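Local coordinates for cupin 2, conserved barrel domain protein (Novosphingobium aromaticivorans DSM 12444, PDB 3ES1), which is of unknown function but adopts a cupin-like beta-barrel fold, a framework that in relatives often houses a metal site or small-molecule pocket, at residues A[90-96]-A[133-139]; A[106-110]-A[141-147]. All coordinates share one frame; numbering follows the deposited sequence. Where two conformers were deposited one is given.

Contact 1: residues A[90-96]-A[133-139]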
ATOM      1  N   LYS A  90      -5.877  -9.425  21.017  1.00 21.44           N
ATOM      2  CA  LYS A  90      -5.515  -8.025  21.270  1.00 20.97           C
ATOM      3  C   LYS A  90      -6.253  -7.085  20.351  1.00 21.33           C
ATOM      4  O   LYS A  90      -6.721  -7.463  19.261  1.00 21.16           O
ATOM      5  CB  LYS A  90      -4.002  -7.803  21.075  1.00 20.39           C
ATOM      6  CG  LYS A  90      -3.057  -8.717  21.888  1.00 23.22           C
ATOM      7  CD  LYS A  90      -3.289  -8.651  23.391  1.00 23.78           C
ATOM      8  CE  LYS A  90      -2.117  -9.235  24.175  1.00 27.91           C
ATOM      9  NZ  LYS A  90      -2.414  -9.267  25.613  1.00 30.11           N
ATOM     10  N   GLU A  91      -6.331  -5.848  20.799  1.00 21.22           N
ATOM     11  CA  GLU A  91      -6.913  -4.791  19.984  1.00 22.61           C
ATOM     12  C   GLU A  91      -6.163  -3.473  20.115  1.00 21.61           C
ATOM     13  O   GLU A  91      -5.517  -3.200  21.111  1.00 21.65           O
ATOM     14  CB  GLU A  91      -8.378  -4.603  20.344  1.00 22.72           C
ATOM     15  CG  GLU A  91      -8.584  -4.169  21.759  1.00 22.95           C
ATOM     16  CD  GLU A  91     -10.040  -4.112  22.111  1.00 25.92           C
ATOM     17  OE1 GLU A  91     -10.663  -5.191  22.186  1.00 24.85           O
ATOM     18  OE2 GLU A  91     -10.546  -2.985  22.289  1.00 26.98           O
ATOM     19  N   SER A  92      -6.310  -2.656  19.091  1.00 21.95           N
ATOM     20  CA  SER A  92      -5.643  -1.347  19.023  1.00 22.19           C
ATOM     21  C   SER A  92      -6.544  -0.309  19.705  1.00 22.78           C
ATOM     22  O   SER A  92      -7.719  -0.574  19.883  1.00 21.76           O
ATOM     23  CB  SER A  92      -5.337  -1.005  17.534  1.00 22.67           C
ATOM     24  OG  SER A  92      -6.530  -0.742  16.827  1.00 20.08           O
ATOM     25  N   PRO A  93      -5.974   0.843  20.146  1.00 23.56           N
ATOM     26  CA  PRO A  93      -6.774   1.957  20.565  1.00 23.89           C
ATOM     27  C   PRO A  93      -7.590   2.524  19.430  1.00 23.35           C
ATOM     28  O   PRO A  93      -7.182   2.539  18.283  1.00 23.68           O
ATOM     29  CB  PRO A  93      -5.731   2.978  21.072  1.00 25.32           C
ATOM     30  CG  PRO A  93      -4.458   2.302  21.070  1.00 24.50           C
ATOM     31  CD  PRO A  93      -4.557   1.224  20.079  1.00 23.99           C
HETATM   32  N   MSE A  94      -8.796   2.926  19.779  0.50 22.64           N
HETATM   33  CA  MSE A  94      -9.729   3.535  18.859  0.50 22.41           C
HETATM   34  C   MSE A  94      -9.211   4.935  18.578  0.50 22.45           C
HETATM   35  O   MSE A  94      -8.838   5.666  19.503  0.50 20.81           O
HETATM   36  CB  MSE A  94     -11.120   3.557  19.501  0.50 22.76           C
HETATM   37  CG  MSE A  94     -12.198   4.296  18.747  0.50 22.62           C
HETATM   38 SE   MSE A  94     -13.017   3.270  17.313  0.38 21.91          SE
HETATM   39  CE  MSE A  94     -13.457   1.647  18.272  0.50 24.80           C
ATOM     40  N   HIS A  95      -9.139   5.281  17.297  0.60 21.92           N
ATOM     41  CA  HIS A  95      -8.750   6.629  16.884  0.60 22.75           C
ATOM     42  C   HIS A  95      -9.039   6.936  15.429  0.60 22.22           C
ATOM     43  O   HIS A  95      -9.311   6.054  14.614  0.60 21.50           O
ATOM     44  CB  HIS A  95      -7.269   6.930  17.193  0.60 23.58           C
ATOM     45  CG  HIS A  95      -6.292   6.344  16.212  0.60 27.63           C
ATOM     46  ND1 HIS A  95      -6.396   5.060  15.725  0.60 33.68           N
ATOM     47  CD2 HIS A  95      -5.165   6.860  15.659  0.60 30.79           C
ATOM     48  CE1 HIS A  95      -5.400   4.824  14.886  0.60 32.74           C
ATOM     49  NE2 HIS A  95      -4.639   5.899  14.831  0.60 32.70           N
ATOM     50  N   ARG A  96      -8.944   8.223  15.149  1.00 21.22           N
ATOM     51  CA  ARG A  96      -9.170   8.776  13.814  1.00 21.75           C
ATOM     52  C   ARG A  96      -7.957   9.576  13.409  1.00 20.62           C
ATOM     53  O   ARG A  96      -7.368  10.231  14.228  1.00 19.97           O
ATOM     54  CB  ARG A  96     -10.368   9.722  13.852  1.00 22.77           C
ATOM     55  CG  ARG A  96     -10.731  10.378  12.567  1.00 21.65           C
ATOM     56  CD  ARG A  96     -11.711  11.494  12.811  1.00 23.18           C
ATOM     57  NE  ARG A  96     -12.915  11.014  13.449  1.00 25.80           N
ATOM     58  CZ  ARG A  96     -13.419  11.473  14.585  1.00 27.33           C
ATOM     59  NH1 ARG A  96     -12.843  12.454  15.249  1.00 26.56           N
ATOM     60  NH2 ARG A  96     -14.531  10.931  15.061  1.00 29.29           N
ATOM     61  N   THR A 133     -11.813   7.681   8.963  1.00 19.79           N
ATOM     62  CA  THR A 133     -12.765   7.203   9.975  1.00 19.48           C
ATOM     63  C   THR A 133     -12.183   6.746  11.302  1.00 20.36           C
ATOM     64  O   THR A 133     -11.153   6.042  11.377  1.00 20.61           O
ATOM     65  CB  THR A 133     -13.591   6.066   9.369  1.00 19.33           C
ATOM     66  OG1 THR A 133     -12.744   5.225   8.594  1.00 20.59           O
ATOM     67  CG2 THR A 133     -14.705   6.634   8.415  1.00 17.90           C
ATOM     68  N   ASN A 134     -12.898   7.120  12.353  1.00 19.31           N
ATOM     69  CA  ASN A 134     -12.698   6.516  13.679  1.00 19.79           C
ATOM     70  C   ASN A 134     -12.800   4.987  13.603  1.00 19.81           C
ATOM     71  O   ASN A 134     -13.748   4.435  13.024  1.00 18.83           O
ATOM     72  CB  ASN A 134     -13.711   7.082  14.688  1.00 19.92           C
ATOM     73  CG  ASN A 134     -13.269   6.896  16.096  1.00 23.31           C
ATOM     74  OD1 ASN A 134     -12.056   6.963  16.412  1.00 22.47           O
ATOM     75  ND2 ASN A 134     -14.245   6.663  16.987  1.00 25.09           N
ATOM     76  N   HIS A 135     -11.776   4.319  14.103  1.00 18.30           N
ATOM     77  CA  HIS A 135     -11.699   2.829  14.068  1.00 19.02           C
ATOM     78  C   HIS A 135     -10.728   2.218  15.073  1.00 18.88           C
ATOM     79  O   HIS A 135      -9.801   2.869  15.580  1.00 18.83           O
ATOM     80  CB  HIS A 135     -11.235   2.359  12.674  1.00 19.42           C
ATOM     81  CG  HIS A 135      -9.818   2.747  12.390  1.00 18.98           C
ATOM     82  ND1 HIS A 135      -9.471   4.039  12.053  1.00 19.36           N
ATOM     83  CD2 HIS A 135      -8.652   2.077  12.579  1.00 20.14           C
ATOM     84  CE1 HIS A 135      -8.155   4.115  11.926  1.00 22.64           C
ATOM     85  NE2 HIS A 135      -7.634   2.949  12.269  1.00 19.01           N
ATOM     86  N   LEU A 136     -10.897   0.916  15.285  1.00 19.78           N
ATOM     87  CA  LEU A 136      -9.863   0.079  15.928  1.00 18.52           C
ATOM     88  C   LEU A 136      -9.745  -1.245  15.169  1.00 18.03           C
ATOM     89  O   LEU A 136     -10.654  -1.657  14.430  1.00 16.52           O
ATOM     90  CB  LEU A 136     -10.193  -0.166  17.438  1.00 19.85           C
ATOM     91  CG  LEU A 136     -11.418  -0.992  17.874  1.00 19.94           C
ATOM     92  CD1 LEU A 136     -11.192  -2.530  17.689  1.00 16.92           C
ATOM     93  CD2 LEU A 136     -11.771  -0.698  19.306  1.00 19.93           C
ATOM     94  N   TRP A 137      -8.615  -1.892  15.353  1.00 16.40           N
ATOM     95  CA  TRP A 137      -8.361  -3.240  14.828  1.00 16.44           C
ATOM     96  C   TRP A 137      -8.308  -4.251  15.986  1.00 17.76           C
ATOM     97  O   TRP A 137      -7.631  -4.018  16.977  1.00 16.40           O
ATOM     98  CB  TRP A 137      -7.034  -3.299  14.063  1.00 16.85           C
ATOM     99  CG  TRP A 137      -6.911  -2.302  12.965  1.00 14.81           C
ATOM    100  CD1 TRP A 137      -6.313  -1.090  13.046  1.00 15.50           C
ATOM    101  CD2 TRP A 137      -7.480  -2.381  11.650  1.00 17.29           C
ATOM    102  NE1 TRP A 137      -6.424  -0.401  11.861  1.00 13.99           N
ATOM    103  CE2 TRP A 137      -7.148  -1.159  10.983  1.00 18.69           C
ATOM    104  CE3 TRP A 137      -8.237  -3.339  10.970  1.00 18.82           C
ATOM    105  CZ2 TRP A 137      -7.511  -0.901   9.680  1.00 19.00           C
ATOM    106  CZ3 TRP A 137      -8.590  -3.079   9.671  1.00 15.10           C
ATOM    107  CH2 TRP A 137      -8.230  -1.867   9.036  1.00 16.14           C
ATOM    108  N   ARG A 138      -9.019  -5.348  15.817  1.00 18.31           N
ATOM    109  CA  ARG A 138      -9.120  -6.416  16.832  1.00 18.70           C
ATOM    110  C   ARG A 138      -8.874  -7.776  16.234  1.00 18.85           C
ATOM    111  O   ARG A 138      -9.469  -8.140  15.242  1.00 18.35           O
ATOM    112  CB  ARG A 138     -10.496  -6.399  17.539  1.00 18.81           C
ATOM    113  CG  ARG A 138     -10.628  -7.440  18.677  1.00 18.02           C
ATOM    114  CD  ARG A 138     -12.000  -7.398  19.323  1.00 20.53           C
ATOM    115  NE  ARG A 138     -12.226  -6.124  20.000  1.00 20.10           N
ATOM    116  CZ  ARG A 138     -13.076  -5.198  19.592  1.00 18.99           C
ATOM    117  NH1 ARG A 138     -13.811  -5.393  18.516  1.00 20.45           N
ATOM    118  NH2 ARG A 138     -13.202  -4.091  20.297  1.00 19.26           N
ATOM    119  N   ASN A 139      -7.928  -8.497  16.835  1.00 18.84           N
ATOM    120  CA  ASN A 139      -7.632  -9.882  16.464  1.00 19.22           C
ATOM    121  C   ASN A 139      -8.350 -10.797  17.417  1.00 19.01           C
ATOM    122  O   ASN A 139      -7.981 -10.897  18.582  1.00 17.75           O
ATOM    123  CB  ASN A 139      -6.132 -10.153  16.524  1.00 19.45           C
ATOM    124  CG  ASN A 139      -5.738 -11.492  15.943  1.00 18.12           C
ATOM    125  OD1 ASN A 139      -6.545 -12.402  15.790  1.00 18.60           O
ATOM    126  ND2 ASN A 139      -4.469 -11.612  15.602  1.00 17.96           N
TER
HETATM  127  O   HOH W   1     -14.853   9.157  12.283  1.00 16.53           O
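E91 lays its carboxylate alongside the outer half of R138, the two side chains pointing the same way. OE1 of E91 receives NE of R138 at 2.8 Å in a salt bridge; OE1 lies close to the guanidinium plane, but NE approaches it from above the carboxylate plane, 58° out, while NH2 adds only weak, long bonds. With CG anti to its backbone N (chi1 -176°), R138 runs beside E91 and then bends so that one guanidinium face receives CD1 of L136, 3.5 Å above the plane. NH1 is left to E113 and E111 on the adjoining strand 110-113.

S92 uses both backbone and side chain against W137: its N reaches the tryptophan O at 2.8 Å, and its OG accepts W137 N at 2.8 Å along a nearly straight path (N-H...O 176°), standing in for the S92 carbonyl that a regular antiparallel pair would use, between the bridges E91-R138 and H95-H135. By sequence pattern, 90-96 and 133-139 probably belong to the two conserved cupin motifs, and H95 and H135 probably correspond to histidines that bind metal in many relatives. Their backbones form an antiparallel hydrogen-bonded pair, H95 N to H135 O at 3.0 Å and H135 N to H95 O at 3.1 Å.

The ring of H135 is fixed in rotation from its own segment, since ND1 donates to T133 O at 2.7 Å with that oxygen in the ring plane. At one end N139 N binds K90 O at 2.9 Å; at the other, one water accepts from both R96 NE and N134 N, while R96 NH1 turns to P165.

Contact 2: residues A[106-110]-A[141-147]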
ATOM      1  N   LEU A 106      -2.046  -9.405   5.086  1.00 17.40           N
ATOM      2  CA  LEU A 106      -1.043 -10.265   4.461  1.00 18.40           C
ATOM      3  C   LEU A 106      -1.163 -11.700   4.939  1.00 18.98           C
ATOM      4  O   LEU A 106      -0.898 -12.685   4.217  1.00 18.40           O
ATOM      5  CB  LEU A 106       0.393  -9.739   4.719  1.00 18.55           C
ATOM      6  CG  LEU A 106       0.721  -8.270   4.281  1.00 19.83           C
ATOM      7  CD1 LEU A 106       2.212  -8.016   4.368  1.00 19.49           C
ATOM      8  CD2 LEU A 106       0.197  -7.944   2.905  1.00 20.13           C
ATOM      9  N   GLU A 107      -1.526 -11.791   6.195  1.00 19.42           N
ATOM     10  CA  GLU A 107      -1.572 -13.066   6.938  1.00 19.50           C
ATOM     11  C   GLU A 107      -2.597 -12.976   8.058  1.00 19.44           C
ATOM     12  O   GLU A 107      -2.637 -12.011   8.799  1.00 18.99           O
ATOM     13  CB  GLU A 107      -0.202 -13.378   7.541  1.00 20.52           C
ATOM     14  CG  GLU A 107      -0.201 -14.405   8.624  1.00 22.69           C
ATOM     15  CD  GLU A 107      -0.442 -15.845   8.160  1.00 29.10           C
ATOM     16  OE1 GLU A 107      -0.291 -16.141   6.944  1.00 29.39           O
ATOM     17  OE2 GLU A 107      -0.779 -16.684   9.044  1.00 29.78           O
ATOM     18  N   GLY A 108      -3.420 -14.011   8.176  1.00 19.08           N
ATOM     19  CA  GLY A 108      -4.456 -14.049   9.175  1.00 18.87           C
ATOM     20  C   GLY A 108      -5.670 -13.233   8.771  1.00 19.60           C
ATOM     21  O   GLY A 108      -5.858 -12.897   7.619  1.00 19.26           O
ATOM     22  N   GLU A 109      -6.504 -12.972   9.761  1.00 19.68           N
ATOM     23  CA  GLU A 109      -7.638 -12.096   9.600  1.00 19.96           C
ATOM     24  C   GLU A 109      -7.857 -11.224  10.802  1.00 18.59           C
ATOM     25  O   GLU A 109      -7.394 -11.493  11.917  1.00 16.45           O
ATOM     26  CB  GLU A 109      -8.902 -12.846   9.240  1.00 20.73           C
ATOM     27  CG  GLU A 109      -9.367 -13.875  10.218  1.00 22.86           C
ATOM     28  CD  GLU A 109     -10.509 -14.700   9.633  1.00 28.38           C
ATOM     29  OE1 GLU A 109     -10.403 -15.168   8.480  1.00 33.96           O
ATOM     30  OE2 GLU A 109     -11.524 -14.848  10.301  1.00 28.32           O
ATOM     31  N   ILE A 110      -8.588 -10.169  10.515  1.00 18.86           N
ATOM     32  CA  ILE A 110      -8.763  -9.024  11.415  1.00 18.32           C
ATOM     33  C   ILE A 110     -10.214  -8.502  11.462  1.00 18.80           C
ATOM     34  O   ILE A 110     -10.944  -8.503  10.470  1.00 19.11           O
ATOM     35  CB  ILE A 110      -7.824  -7.845  11.021  1.00 18.80           C
ATOM     36  CG1 ILE A 110      -7.550  -6.966  12.245  1.00 19.42           C
ATOM     37  CG2 ILE A 110      -8.446  -6.995   9.911  1.00 17.01           C
ATOM     38  CD1 ILE A 110      -6.650  -7.646  13.348  1.00 18.09           C
ATOM     39  N   THR A 141      -8.828 -13.933  16.711  1.00 18.90           N
ATOM     40  CA  THR A 141      -8.297 -15.270  16.411  1.00 19.32           C
ATOM     41  C   THR A 141      -7.155 -15.690  17.356  1.00 20.70           C
ATOM     42  O   THR A 141      -6.737 -14.931  18.219  1.00 20.54           O
ATOM     43  CB  THR A 141      -7.760 -15.425  14.942  1.00 20.18           C
ATOM     44  OG1 THR A 141      -6.425 -14.897  14.832  1.00 18.89           O
ATOM     45  CG2 THR A 141      -8.677 -14.716  13.903  1.00 18.05           C
ATOM     46  N   ASP A 142      -6.671 -16.917  17.149  1.00 21.16           N
ATOM     47  CA  ASP A 142      -5.560 -17.522  17.945  1.00 22.22           C
ATOM     48  C   ASP A 142      -4.212 -17.445  17.260  1.00 21.61           C
ATOM     49  O   ASP A 142      -3.216 -17.949  17.747  1.00 20.16           O
ATOM     50  CB  ASP A 142      -5.893 -18.974  18.273  1.00 23.32           C
ATOM     51  CG  ASP A 142      -7.100 -19.059  19.234  1.00 28.54           C
ATOM     52  OD1 ASP A 142      -7.217 -18.134  20.089  1.00 31.50           O
ATOM     53  OD2 ASP A 142      -7.942 -19.994  19.099  1.00 35.77           O
ATOM     54  N   LYS A 143      -4.164 -16.724  16.162  1.00 20.76           N
ATOM     55  CA  LYS A 143      -2.929 -16.543  15.435  1.00 20.65           C
ATOM     56  C   LYS A 143      -2.708 -15.057  15.174  1.00 20.30           C
ATOM     57  O   LYS A 143      -3.691 -14.323  15.068  1.00 18.78           O
ATOM     58  CB  LYS A 143      -3.014 -17.240  14.079  1.00 21.24           C
ATOM     59  CG  LYS A 143      -3.202 -18.747  14.097  1.00 25.88           C
ATOM     60  CD  LYS A 143      -3.389 -19.322  12.693  1.00 27.15           C
ATOM     61  N   PRO A 144      -1.423 -14.611  15.020  1.00 19.92           N
ATOM     62  CA  PRO A 144      -1.212 -13.201  14.674  1.00 20.34           C
ATOM     63  C   PRO A 144      -1.771 -12.867  13.270  1.00 19.23           C
ATOM     64  O   PRO A 144      -1.965 -13.731  12.438  1.00 19.63           O
ATOM     65  CB  PRO A 144       0.333 -13.027  14.726  1.00 20.84           C
ATOM     66  CG  PRO A 144       0.892 -14.450  14.513  1.00 21.12           C
ATOM     67  CD  PRO A 144      -0.148 -15.328  15.212  1.00 21.06           C
ATOM     68  N   CYS A 145      -2.097 -11.606  13.098  1.00 19.43           N
ATOM     69  CA  CYS A 145      -2.529 -11.070  11.826  1.00 18.43           C
ATOM     70  C   CYS A 145      -1.607  -9.930  11.396  1.00 18.63           C
ATOM     71  O   CYS A 145      -1.410  -8.959  12.143  1.00 18.63           O
ATOM     72  CB  CYS A 145      -3.954 -10.511  11.967  1.00 18.56           C
ATOM     73  SG  CYS A 145      -4.566  -9.759  10.456  1.00 17.49           S
ATOM     74  N   ARG A 146      -1.036 -10.072  10.217  1.00 17.78           N
ATOM     75  CA  ARG A 146      -0.141  -9.060   9.639  1.00 17.12           C
ATOM     76  C   ARG A 146      -0.870  -8.233   8.604  1.00 17.20           C
ATOM     77  O   ARG A 146      -1.471  -8.752   7.672  1.00 16.55           O
ATOM     78  CB  ARG A 146       1.093  -9.690   9.003  1.00 15.83           C
ATOM     79  CG  ARG A 146       1.992  -8.659   8.316  1.00 15.96           C
ATOM     80  CD  ARG A 146       3.367  -9.214   7.961  1.00 17.85           C
ATOM     81  NE  ARG A 146       4.154  -9.381   9.175  1.00 16.95           N
ATOM     82  CZ  ARG A 146       5.357  -9.955   9.248  1.00 15.63           C
ATOM     83  NH1 ARG A 146       5.986 -10.442   8.173  1.00 16.27           N
ATOM     84  NH2 ARG A 146       5.929 -10.048  10.429  1.00 13.55           N
ATOM     85  N   ILE A 147      -0.791  -6.921   8.790  1.00 17.41           N
ATOM     86  CA  ILE A 147      -1.394  -5.972   7.865  1.00 17.48           C
ATOM     87  C   ILE A 147      -0.363  -4.932   7.426  1.00 18.21           C
ATOM     88  O   ILE A 147       0.389  -4.411   8.219  1.00 15.46           O
ATOM     89  CB  ILE A 147      -2.649  -5.230   8.491  1.00 18.05           C
ATOM     90  CG1 ILE A 147      -3.664  -6.226   9.075  1.00 19.00           C
ATOM     91  CG2 ILE A 147      -3.343  -4.356   7.421  1.00 17.98           C
ATOM     92  CD1 ILE A 147      -4.770  -5.599   9.966  1.00 19.37           C
TER
HETATM   93  O   HOH W   2      -0.707 -16.029  11.588  1.00 23.30           O
HETATM   94  O   HOH W   3      -5.215 -14.242  12.357  1.00 22.68           O
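Two residues, L106 and E107, are set against the single residue R146 in a classic beta bulge. L106 N donates to R146 O at 2.7 Å, E107 N adds a weak bond to the same oxygen, and R146 N returns to E107 O at 2.9 Å. CD1 of L106 lies obliquely over the CG and CD methylenes of R146, whose charged end goes on to D85.

Packing is tight on the buried side. CG1 of I110 meets CD1 of I147 at 3.8 Å, the two side chains crossing at about a right angle, and the SG of C145 sits 3.8 Å from I110 CB. C145 carries its sulfur anti to the backbone N (chi1 178°), which brings it under the turn at G108. There a beta carbon would stand only 2.7 Å from P144 O, a clash that, with the positive phi of 79°, is consistent with a glycine at this turn.

The other side is looser and hydrated. CG2 of T141 touches E109 CG at 3.8 Å, while its OG1 accepts K143 N at 3.2 Å in an ST turn and is hydrogen-bonded to N139 OD1. One water donates to T141 OG1 and P144 O and accepts from E109 N. A valine in place of T141 would probably leave K143 N and this water without their acceptor and N139 OD1 without its hydroxyl partner, letting the turn relax.

A second water donates to P144 O and, at 2.6 Å, to E107 OE2. With both its protons spent in this way, the second water is consistent with an ionised E107 carboxylate, linked through solvent to a proline carbonyl.

The segments alternate along the chain, in the order 90-96, 106-110, 133-139, 141-147, so the two contacts interlock; their centres lie 15 Å apart. Contact 2 joins strands 99-107 and 145-153 of the seven-stranded sheet, whereas contact 1 sets the loop after strand 79-86 against strand 136-138, an outer member of the three-stranded sheet. Segment 106-110 runs from strand 99-107 to strand 110-113 of that smaller sheet, and 133-139 and 141-147 lead from strand 136-138 to strand 145-153, so the contacts adjoin where the chain crosses between sheets: R138 O lies 3.4 Å from I110 CD1, and N139 ND2 bonds to K143 O. H95 and H135, the probable cupin-motif histidines, lie in contact 1.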